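Local coordinates for protein lactose Operon Repressor (PDB 1JYE) that represses the lactose operon by binding operator DNA, probably loosening its hold when a sugar inducer enters the cleft of its core domain, at residues Gly272-Glu277 with Ile289-Arg294; Val66-Leu71 with Val94-Val99; Met242-Asp247 with Ile268-Tyr273. The protein carries 1 engineered substitution. One frame throughout, in Å; residues are numbered along the deposited sequence.

In the fold
The chain is modelled here as the two-lobed core domain alone, and the three contacts are spread across it. Contact 2 lies in the parallel sheet of one lobe, at the subunit interface. Contact 3 lies in the matching sheet of the other lobe, with its centre about 28 Å from that of contact 2. Contact 1 follows the chain from the carboxyl end of contact 3 into the cleft; the centres of contacts 1 and 3 are about 12 Å apart and they share Gly-272 and Tyr-273. Both touch the bound glycerol, through Asp-274 and Gln-291 in one and Asn-246 in the other. The nearest atoms of contact 2 are about 11 Å from either.

Contact 1: Gly272-Glu277 with Ile289-Arg294; sequences GYDDTE and IKQDFR. With GOL (glycerol), chain B.
Asp-274 and Gln-291 meet in the cleft of a periplasmic-binding-protein-like core, where lacI-family repressors take up their effectors, and both grip a glycerol that probably came from the crystallisation liquor. Gln-291 NE2 donates to Asp-274 OD1 over 2.7 Å, nearly along the C-O axis, and the amide and carboxylate planes lie only 9° apart. OD1 also accepts a hydrogen bond from glycerol O2, and OD2 accepts one from glycerol O1 at 2.6 Å. NE2 reaches glycerol O3 in an almost straight bond (173° at the hydrogen), while Arg-197 and Asn-246 hold the same molecule from outside the two segments. Although CB of Asp-274 points away from 289-294, its CG lies beside the backbone N (chi1 -76°), which brings the carboxylate back to the amide.

Two rings flank this pair. Phe-293 presents its edge, CZ standing 3.4 Å from Asp-274 OD1, an approach that is probably mildly favourable electrostatically. Tyr-273 offers one face to Ile-289, whose CB sits 3.8 Å above the ring centre in a CH-pi contact. At the edge of that ring, with the amide plane perpendicular to it, Gln-291 CD comes 3.4 Å from CE1, and a water joins Tyr-273 OH to Gln-291 OE1. Arg-197 adds a cation-pi contact to the tyrosine.

Behind the side chains a single beta bridge sets the register: Asp-274 N donates to Ile-289 O, and Gln-291 N returns a bond of 3.0 Å to Asp-274 O. Next along, Asp-275 OD2 lies 3.7 Å from Lys-290 CD where its side chain crosses the extended lysine chain at a slant, while its OD1 makes a salt bridge to Arg-326. The amide N of Ile-289, 3.6 Å from Gly-272 O, is buried without a hydrogen-bonding partner in the model.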
# COMPACT_ATOMS: atom_id res chain seq x y z
N GLY A 272 1.20 -11.11 -13.47
CA GLY A 272 1.27 -10.82 -12.05
C GLY A 272 0.07 -11.40 -11.32
O GLY A 272 -0.58 -12.33 -11.81
N TYR A 273 -0.22 -10.87 -10.13
CA TYR A 273 -1.34 -11.35 -9.35
C TYR A 273 -1.76 -10.28 -8.34
O TYR A 273 -0.92 -9.78 -7.59
CB TYR A 273 -0.94 -12.64 -8.61
CG TYR A 273 -2.06 -13.65 -8.40
CD1 TYR A 273 -3.11 -13.40 -7.52
CD2 TYR A 273 -2.05 -14.87 -9.08
CE1 TYR A 273 -4.13 -14.34 -7.31
CE2 TYR A 273 -3.05 -15.81 -8.88
CZ TYR A 273 -4.09 -15.55 -8.00
OH TYR A 273 -5.06 -16.50 -7.79
N ASP A 274 -3.05 -9.93 -8.37
CA ASP A 274 -3.70 -8.94 -7.50
C ASP A 274 -4.49 -7.87 -8.26
O ASP A 274 -5.64 -7.59 -7.92
CB ASP A 274 -2.69 -8.18 -6.61
CG ASP A 274 -2.19 -9.01 -5.44
OD1 ASP A 274 -2.77 -10.07 -5.14
OD2 ASP A 274 -1.21 -8.57 -4.81
N ASP A 275 -3.85 -7.30 -9.27
CA ASP A 275 -4.39 -6.20 -10.07
C ASP A 275 -4.42 -4.97 -9.17
O ASP A 275 -5.48 -4.41 -8.87
CB ASP A 275 -5.80 -6.46 -10.62
CG ASP A 275 -6.29 -5.31 -11.50
OD1 ASP A 275 -5.43 -4.57 -12.02
OD2 ASP A 275 -7.52 -5.13 -11.67
N THR A 276 -3.23 -4.59 -8.71
CA THR A 276 -3.10 -3.42 -7.85
C THR A 276 -3.39 -2.19 -8.70
O THR A 276 -3.30 -2.23 -9.92
CB THR A 276 -1.68 -3.29 -7.29
OG1 THR A 276 -0.76 -3.05 -8.36
CG2 THR A 276 -1.28 -4.56 -6.56
N GLU A 277 -3.75 -1.09 -8.05
CA GLU A 277 -4.03 0.15 -8.76
C GLU A 277 -2.83 0.54 -9.61
O GLU A 277 -2.98 0.95 -10.76
CB GLU A 277 -4.37 1.25 -7.76
CG GLU A 277 -5.51 0.86 -6.83
CD GLU A 277 -5.59 1.74 -5.59
OE1 GLU A 277 -5.78 2.96 -5.74
OE2 GLU A 277 -5.46 1.19 -4.47
N ILE A 289 -3.94 -11.06 -12.37
CA ILE A 289 -5.15 -11.72 -11.88
C ILE A 289 -5.78 -10.79 -10.85
O ILE A 289 -5.16 -10.48 -9.83
CB ILE A 289 -4.83 -13.06 -11.20
CG1 ILE A 289 -4.10 -13.98 -12.18
CG2 ILE A 289 -6.11 -13.69 -10.67
CD1 ILE A 289 -4.87 -14.29 -13.44
N LYS A 290 -7.00 -10.36 -11.11
CA LYS A 290 -7.67 -9.46 -10.19
C LYS A 290 -8.26 -10.13 -8.95
O LYS A 290 -9.05 -11.07 -9.05
CB LYS A 290 -8.78 -8.69 -10.91
CG LYS A 290 -9.59 -7.78 -9.99
CD LYS A 290 -10.64 -7.01 -10.78
CE LYS A 290 -11.45 -6.09 -9.88
NZ LYS A 290 -12.44 -5.30 -10.67
N GLN A 291 -7.86 -9.63 -7.79
CA GLN A 291 -8.38 -10.10 -6.51
C GLN A 291 -9.02 -8.84 -5.94
O GLN A 291 -8.32 -7.90 -5.57
CB GLN A 291 -7.28 -10.57 -5.56
CG GLN A 291 -6.50 -11.78 -6.05
CD GLN A 291 -5.77 -12.48 -4.92
OE1 GLN A 291 -6.25 -13.48 -4.39
NE2 GLN A 291 -4.62 -11.95 -4.54
N ASP A 292 -10.35 -8.82 -5.87
CA ASP A 292 -11.08 -7.65 -5.37
C ASP A 292 -11.03 -7.55 -3.85
O ASP A 292 -11.96 -7.95 -3.15
CB ASP A 292 -12.52 -7.73 -5.87
CG ASP A 292 -13.26 -6.41 -5.73
OD1 ASP A 292 -14.31 -6.25 -6.39
OD2 ASP A 292 -12.80 -5.54 -4.95
N PHE A 293 -9.93 -7.00 -3.34
CA PHE A 293 -9.74 -6.87 -1.89
C PHE A 293 -10.83 -6.04 -1.22
O PHE A 293 -11.20 -6.31 -0.07
CB PHE A 293 -8.37 -6.26 -1.59
CG PHE A 293 -7.22 -7.07 -2.10
CD1 PHE A 293 -7.03 -8.38 -1.67
CD2 PHE A 293 -6.32 -6.53 -3.02
CE1 PHE A 293 -5.97 -9.15 -2.15
CE2 PHE A 293 -5.26 -7.29 -3.50
CZ PHE A 293 -5.08 -8.60 -3.06
N ARG A 294 -11.35 -5.04 -1.92
CA ARG A 294 -12.40 -4.21 -1.36
C ARG A 294 -13.63 -5.07 -1.10
O ARG A 294 -14.26 -4.98 -0.05
CB ARG A 294 -12.75 -3.08 -2.32
CG ARG A 294 -13.70 -2.05 -1.72
CD ARG A 294 -14.49 -1.32 -2.81
NE ARG A 294 -15.83 -1.87 -2.97
CZ ARG A 294 -16.10 -3.12 -3.35
NH1 ARG A 294 -15.13 -3.97 -3.61
NH2 ARG A 294 -17.36 -3.52 -3.45
C1 GOL B . -0.10 -10.57 -1.98
O1 GOL B . 0.17 -9.39 -2.72
C2 GOL B . -1.40 -11.20 -2.46
O2 GOL B . -1.26 -11.63 -3.81
C3 GOL B . -1.79 -12.39 -1.59
O3 GOL B . -2.98 -12.98 -2.09
O HOH W 1 -6.62 -16.07 -5.62
O HOH W 2 -7.06 -5.66 -6.64

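Contact 2: Val66-Leu71 with Val94-Val99; sequences VATSSL and VVVSMV
Met-98 runs out with chi1 at -146°, displaced from a staggered position, and an extended chi2, which brings its CG to 3.7 Å from Ser-70 CA and its SD to 3.4 Å from Leu-71 N, a weak hydrogen bond. A bend at chi3 (79°) then turns CE toward Ser-70 OG. In Thr-68, with OG1 anti to the backbone N, CG2 takes the crowded position between N and the carbonyl carbon and rests 3.8 Å from Val-96 CG1. OG1 itself donates to Ser-69 O and is also bonded to Asn-125. Farther back, Val-66 CG2 packs 3.6 Å from Val-94 CG1.

The backbones beneath zip together in parallel: Val-66 N to Val-95 O, Ser-97 N to Val-66 O, Thr-68 N to Ser-97 O and Val-99 N to Thr-68 O. Helix 74-89 covers Thr-68 and Val-94, whereas helix 104-115 covers Ser-97 on the other face. The second subunit packs its engineered Leu-84 against Val-96, Met-98 and Leu-71, and bonds to the backbones of Val-94 and Val-96. The arrangement is a beta-alpha-beta unit, 63-68 through 74-89 to 93-98, in the Rossmann-like sheet of the periplasmic-binding-protein fold.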
# COMPACT_ATOMS: atom_id res chain seq x y z
N VAL A 66 -9.83 -7.15 14.62
CA VAL A 66 -9.15 -7.66 13.44
C VAL A 66 -7.70 -7.99 13.76
O VAL A 66 -6.96 -7.13 14.24
CB VAL A 66 -9.15 -6.63 12.28
CG1 VAL A 66 -8.37 -7.18 11.09
CG2 VAL A 66 -10.58 -6.30 11.86
N ALA A 67 -7.30 -9.23 13.53
CA ALA A 67 -5.92 -9.66 13.73
C ALA A 67 -5.40 -9.67 12.30
O ALA A 67 -5.91 -10.42 11.46
CB ALA A 67 -5.86 -11.06 14.34
N THR A 68 -4.41 -8.85 12.00
CA THR A 68 -3.95 -8.77 10.61
C THR A 68 -2.45 -8.83 10.35
O THR A 68 -1.64 -8.47 11.20
CB THR A 68 -4.47 -7.47 9.96
OG1 THR A 68 -4.03 -7.39 8.60
CG2 THR A 68 -3.96 -6.25 10.73
N SER A 69 -2.11 -9.28 9.15
CA SER A 69 -0.73 -9.33 8.71
C SER A 69 -0.35 -7.85 8.59
O SER A 69 -1.22 -6.99 8.58
CB SER A 69 -0.62 -9.98 7.33
OG SER A 69 -1.01 -11.34 7.37
N SER A 70 0.94 -7.57 8.50
CA SER A 70 1.41 -6.19 8.41
C SER A 70 0.68 -5.35 7.36
O SER A 70 0.52 -5.76 6.21
CB SER A 70 2.91 -6.16 8.12
OG SER A 70 3.34 -4.82 7.94
N LEU A 71 0.26 -4.16 7.77
CA LEU A 71 -0.43 -3.25 6.86
C LEU A 71 0.56 -2.56 5.93
O LEU A 71 0.18 -1.77 5.07
CB LEU A 71 -1.24 -2.21 7.64
CG LEU A 71 -2.35 -2.81 8.52
CD1 LEU A 71 -3.16 -1.68 9.14
CD2 LEU A 71 -3.25 -3.70 7.67
N VAL A 94 -13.77 -0.70 15.34
CA VAL A 94 -12.83 -1.80 15.10
C VAL A 94 -11.50 -1.68 15.83
O VAL A 94 -10.80 -0.67 15.72
CB VAL A 94 -12.52 -1.92 13.59
CG1 VAL A 94 -11.68 -3.16 13.32
CG2 VAL A 94 -13.82 -1.96 12.80
N VAL A 95 -11.15 -2.73 16.58
CA VAL A 95 -9.88 -2.78 17.28
C VAL A 95 -8.99 -3.58 16.33
O VAL A 95 -9.36 -4.67 15.90
CB VAL A 95 -9.99 -3.52 18.63
CG1 VAL A 95 -8.63 -3.55 19.32
CG2 VAL A 95 -11.03 -2.84 19.51
N VAL A 96 -7.82 -3.04 16.00
CA VAL A 96 -6.92 -3.72 15.08
C VAL A 96 -5.60 -4.10 15.74
O VAL A 96 -4.94 -3.27 16.36
CB VAL A 96 -6.61 -2.83 13.85
CG1 VAL A 96 -5.74 -3.60 12.85
CG2 VAL A 96 -7.90 -2.37 13.20
N SER A 97 -5.24 -5.37 15.61
CA SER A 97 -3.99 -5.88 16.17
C SER A 97 -3.15 -6.43 15.03
O SER A 97 -3.61 -7.29 14.27
CB SER A 97 -4.28 -6.98 17.20
OG SER A 97 -3.07 -7.52 17.72
N MET A 98 -1.93 -5.93 14.89
CA MET A 98 -1.05 -6.39 13.82
C MET A 98 -0.16 -7.49 14.38
O MET A 98 0.58 -7.28 15.35
CB MET A 98 -0.21 -5.22 13.30
CG MET A 98 0.09 -5.29 11.80
SD MET A 98 0.73 -3.71 11.15
CE MET A 98 2.42 -3.82 11.68
N VAL A 99 -0.23 -8.67 13.78
CA VAL A 99 0.53 -9.82 14.25
C VAL A 99 2.04 -9.68 14.13
O VAL A 99 2.57 -9.29 13.09
CB VAL A 99 0.08 -11.11 13.51
CG1 VAL A 99 0.85 -12.31 14.05
CG2 VAL A 99 -1.41 -11.30 13.71

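Contact 3: Met242-Asp247 with Ile268-Tyr273; sequences MLVAND and ISVVGY
The carbonyl of Ala-245 stands oblique to the Tyr-273 ring, its O only 3.2 Å from Tyr-273 CB, and Arg-197 hydrogen-bonds this oxygen. A second flat group is the carboxylate of Asp-247: OD1 accepts a weak bond from Tyr-273 N at 2.8 Å and a bond from Thr-288, while OD2 takes the amide N of Thr-276. Its CG lies beside its own backbone N (chi1 -67°), and that N donates weakly to Tyr-273 O. An alanine here would probably leave the Thr-288 hydroxyl and the amide of Thr-276 without their acceptor, and the loop after strand 269-271 less firmly tied to the start of helix 247-259.

These groups sit at the carboxyl end of a parallel strand pair in a beta-alpha-beta unit, 241-244 through helix 247-259 to 269-271, where Asn-246, at the N-cap, accepts from Met-249 N through OD1. Met-242 N bonds Ser-269 O, Val-271 N bonds Met-242 O, and Val-244 N bonds Val-271 O. Beyond the last of these a water bridges Gly-272 O (2.7 Å) and Val-244 O. Leu-243 CD2 lies beside Val-271 CB at 4.0 Å under helix 163-177; on the opposite face Val-244 CG2 meets Val-270 CG1, also at 4.0 Å, against helix 247-259.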
# COMPACT_ATOMS: atom_id res chain seq x y z
N MET A 242 6.84 -15.75 -17.53
CA MET A 242 6.95 -15.93 -16.09
C MET A 242 5.61 -15.72 -15.40
O MET A 242 4.87 -14.80 -15.73
CB MET A 242 7.95 -14.92 -15.49
CG MET A 242 9.39 -15.06 -15.93
SD MET A 242 10.42 -13.78 -15.17
CE MET A 242 10.56 -14.39 -13.50
N LEU A 243 5.29 -16.60 -14.45
CA LEU A 243 4.08 -16.47 -13.65
C LEU A 243 4.64 -15.96 -12.32
O LEU A 243 5.46 -16.62 -11.70
CB LEU A 243 3.40 -17.83 -13.46
CG LEU A 243 2.61 -18.30 -14.68
CD1 LEU A 243 2.35 -19.80 -14.58
CD2 LEU A 243 1.30 -17.52 -14.77
N VAL A 244 4.21 -14.76 -11.91
CA VAL A 244 4.71 -14.16 -10.67
C VAL A 244 3.60 -14.06 -9.62
O VAL A 244 2.46 -13.71 -9.95
CB VAL A 244 5.32 -12.78 -10.97
CG1 VAL A 244 5.97 -12.21 -9.72
CG2 VAL A 244 6.36 -12.91 -12.08
N ALA A 245 3.94 -14.35 -8.37
CA ALA A 245 2.99 -14.39 -7.27
C ALA A 245 2.21 -13.12 -6.91
O ALA A 245 1.16 -13.21 -6.28
CB ALA A 245 3.66 -14.97 -6.02
N ASN A 246 2.73 -11.96 -7.27
CA ASN A 246 1.98 -10.73 -7.03
C ASN A 246 2.50 -9.63 -7.94
O ASN A 246 3.55 -9.78 -8.56
CB ASN A 246 1.95 -10.34 -5.53
CG ASN A 246 3.21 -9.64 -5.05
OD1 ASN A 246 4.26 -9.70 -5.68
ND2 ASN A 246 3.10 -8.99 -3.89
N ASP A 247 1.75 -8.55 -8.05
CA ASP A 247 2.15 -7.47 -8.94
C ASP A 247 3.45 -6.78 -8.57
O ASP A 247 4.22 -6.40 -9.45
CB ASP A 247 1.01 -6.45 -9.06
CG ASP A 247 -0.21 -7.02 -9.76
OD1 ASP A 247 -0.09 -8.08 -10.42
OD2 ASP A 247 -1.29 -6.41 -9.66
N ILE A 268 10.13 -11.69 -22.96
CA ILE A 268 9.69 -12.47 -21.81
C ILE A 268 8.36 -11.93 -21.30
O ILE A 268 8.29 -10.79 -20.83
CB ILE A 268 10.71 -12.43 -20.66
CG1 ILE A 268 12.05 -13.02 -21.12
CG2 ILE A 268 10.17 -13.23 -19.47
CD1 ILE A 268 13.10 -13.09 -20.04
N SER A 269 7.31 -12.73 -21.43
CA SER A 269 5.99 -12.33 -20.97
C SER A 269 5.91 -12.47 -19.46
O SER A 269 6.58 -13.32 -18.86
CB SER A 269 4.90 -13.18 -21.63
OG SER A 269 4.76 -12.86 -23.00
N VAL A 270 5.08 -11.64 -18.83
CA VAL A 270 4.94 -11.67 -17.39
C VAL A 270 3.49 -11.56 -16.97
O VAL A 270 2.74 -10.73 -17.50
CB VAL A 270 5.74 -10.50 -16.73
CG1 VAL A 270 5.55 -10.53 -15.23
CG2 VAL A 270 7.21 -10.61 -17.09
N VAL A 271 3.09 -12.40 -16.02
CA VAL A 271 1.74 -12.35 -15.48
C VAL A 271 1.88 -12.13 -13.98
O VAL A 271 2.61 -12.85 -13.30
CB VAL A 271 0.97 -13.68 -15.72
CG1 VAL A 271 -0.43 -13.57 -15.13
CG2 VAL A 271 0.89 -13.97 -17.21
N GLY A 272 1.20 -11.11 -13.47
CA GLY A 272 1.27 -10.82 -12.05
C GLY A 272 0.07 -11.40 -11.32
O GLY A 272 -0.58 -12.33 -11.81
N TYR A 273 -0.22 -10.87 -10.13
CA TYR A 273 -1.34 -11.35 -9.35
C TYR A 273 -1.76 -10.28 -8.34
O TYR A 273 -0.92 -9.78 -7.59
CB TYR A 273 -0.94 -12.64 -8.61
CG TYR A 273 -2.06 -13.65 -8.40
CD1 TYR A 273 -3.11 -13.40 -7.52
CD2 TYR A 273 -2.05 -14.87 -9.08
CE1 TYR A 273 -4.13 -14.34 -7.31
CE2 TYR A 273 -3.05 -15.81 -8.88
CZ TYR A 273 -4.09 -15.55 -8.00
OH TYR A 273 -5.06 -16.50 -7.79
O HOH W 3 0.29 -14.92 -11.96